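Protein-glutamine deamidase Cif (Burkholderia pseudomallei, PDB 3GQM) deamidates a specific glutamine side chain of host NEDD8, shutting down cullin-RING ubiquitin ligases and so inhibiting the host cell cycle. Local coordinates at residues R227-A230 with S231-I235. Sequence-based numbering, arbitrary orientation.
Sequences RLLA and SILQI
L229 and L233, one helical turn apart, lie along the same flank of helix 222-233, and their methyl branches approach with L229 CD2 4.4 Å from L233 CD1. The touch is loose, and both leucines have further neighbours: L229 meets V242, and L233 meets I177, L157 and L187. Beneath them the backbone keeps the helical i to i+4 pattern, with L233 N hydrogen-bonded to L229 O at 2.8 Å and I232 N to L228 O at 3.0 Å. The I232 side chain runs past the outer end of the carbonyl that its own N binds. Its CG1 is anti to the carbonyl carbon (chi1 -62°), which places it 3.2 Å from L228 O, while the side chain goes on to pack against L209 and L212 of helix 206-212. S231 turns its hydroxyl to E208 on that same helix, where OG is hydrogen-bonded to the carboxylate.

The helix ends at L233, and Q234 is the first residue to leave helical backbone angles. Its N still reaches A230 O at 3.2 Å, but the donor stands 53° out of the carbonyl plane, whereas the donors of the preceding bonds lie much closer to that plane. Here Q234 CB rests 3.6 Å from A230 CA, and the side chain, bent at chi2 (-84°), carries OE1 away to the backbone N atoms of D236 and D238, tying the following loop to the helix end.

The arrangement is that of a helix C-terminus beside the probable catalytic centre: L233 packs beside Q179 and H159, inferred active-site residues of this Cif-family deamidase, and its carbonyl oxygen accepts a hydrogen bond from Q179 NE2.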
loop_
_atom_site.group_PDB
_atom_site.type_symbol
_atom_site.label_atom_id
_atom_site.label_comp_id
_atom_site.label_asym_id
_atom_site.label_seq_id
_atom_site.Cartn_x
_atom_site.Cartn_y
_atom_site.Cartn_z
ATOM N N ARG A 227 -13.049 -8.361 14.980
ATOM C CA ARG A 227 -11.899 -7.957 15.792
ATOM C C ARG A 227 -10.555 -8.111 15.077
ATOM O O ARG A 227 -9.667 -7.297 15.264
ATOM C CB ARG A 227 -11.892 -8.646 17.170
ATOM C CG ARG A 227 -12.969 -8.052 18.086
ATOM C CD ARG A 227 -12.410 -7.636 19.447
ATOM N NE ARG A 227 -13.449 -7.350 20.450
ATOM C CZ ARG A 227 -14.343 -8.242 20.886
ATOM N NH1 ARG A 227 -14.369 -9.476 20.388
ATOM N NH2 ARG A 227 -15.241 -7.891 21.805
ATOM N N LEU A 228 -10.399 -9.149 14.269
ATOM C CA LEU A 228 -9.173 -9.301 13.509
ATOM C C LEU A 228 -9.008 -8.111 12.556
ATOM O O LEU A 228 -7.937 -7.487 12.498
ATOM C CB LEU A 228 -9.153 -10.592 12.699
ATOM C CG LEU A 228 -8.798 -11.879 13.420
ATOM C CD1 LEU A 228 -8.859 -13.024 12.394
ATOM C CD2 LEU A 228 -7.403 -11.785 14.050
ATOM N N LEU A 229 -10.088 -7.782 11.854
ATOM C CA LEU A 229 -10.087 -6.690 10.897
ATOM C C LEU A 229 -9.790 -5.338 11.533
ATOM O O LEU A 229 -8.924 -4.571 11.020
ATOM C CB LEU A 229 -11.399 -6.639 10.103
ATOM C CG LEU A 229 -11.603 -7.803 9.114
ATOM C CD1 LEU A 229 -13.048 -7.868 8.699
ATOM C CD2 LEU A 229 -10.674 -7.729 7.854
ATOM N N ALA A 230 -10.508 -5.040 12.624
ATOM C CA ALA A 230 -10.317 -3.777 13.328
ATOM C C ALA A 230 -8.908 -3.696 13.878
ATOM O O ALA A 230 -8.326 -2.630 13.911
ATOM C CB ALA A 230 -11.290 -3.643 14.479
ATOM N N SER A 231 -8.387 -4.814 14.354
ATOM C CA SER A 231 -7.085 -4.803 15.016
ATOM C C SER A 231 -5.918 -4.595 14.039
ATOM O O SER A 231 -4.970 -3.870 14.327
ATOM C CB SER A 231 -6.928 -6.070 15.848
ATOM O OG SER A 231 -5.585 -6.270 16.146
ATOM N N ILE A 232 -6.020 -5.198 12.859
ATOM C CA ILE A 232 -4.981 -5.161 11.894
ATOM C C ILE A 232 -5.132 -3.931 10.963
ATOM O O ILE A 232 -4.155 -3.339 10.579
ATOM C CB ILE A 232 -5.018 -6.472 11.051
ATOM C CG1 ILE A 232 -4.779 -7.690 11.950
ATOM C CG2 ILE A 232 -3.976 -6.442 9.945
ATOM C CD1 ILE A 232 -4.832 -9.096 11.159
ATOM N N LEU A 233 -6.357 -3.581 10.586
ATOM C CA LEU A 233 -6.583 -2.687 9.441
ATOM C C LEU A 233 -7.372 -1.424 9.779
ATOM O O LEU A 233 -7.534 -0.568 8.917
ATOM C CB LEU A 233 -7.249 -3.453 8.251
ATOM C CG LEU A 233 -6.406 -4.624 7.674
ATOM C CD1 LEU A 233 -7.162 -5.395 6.607
ATOM C CD2 LEU A 233 -5.007 -4.179 7.132
ATOM N N GLN A 234 -7.864 -1.276 11.011
ATOM C CA GLN A 234 -8.666 -0.071 11.287
ATOM C C GLN A 234 -7.856 0.869 12.187
ATOM O O GLN A 234 -7.222 0.432 13.149
ATOM C CB GLN A 234 -10.022 -0.431 11.921
ATOM C CG GLN A 234 -11.087 0.618 11.742
ATOM C CD GLN A 234 -11.042 1.726 12.780
ATOM O OE1 GLN A 234 -10.714 1.486 13.951
ATOM N NE2 GLN A 234 -11.411 2.955 12.358
ATOM N N ILE A 235 -7.900 2.149 11.852
ATOM C CA ILE A 235 -6.971 3.133 12.340
ATOM C C ILE A 235 -7.089 3.347 13.855
ATOM O O ILE A 235 -6.127 3.691 14.495
ATOM C CB ILE A 235 -7.101 4.467 11.518
ATOM C CG1 ILE A 235 -5.743 5.223 11.480
ATOM C CG2 ILE A 235 -8.379 5.299 11.958
ATOM C CD1 ILE A 235 -5.798 6.636 10.903
#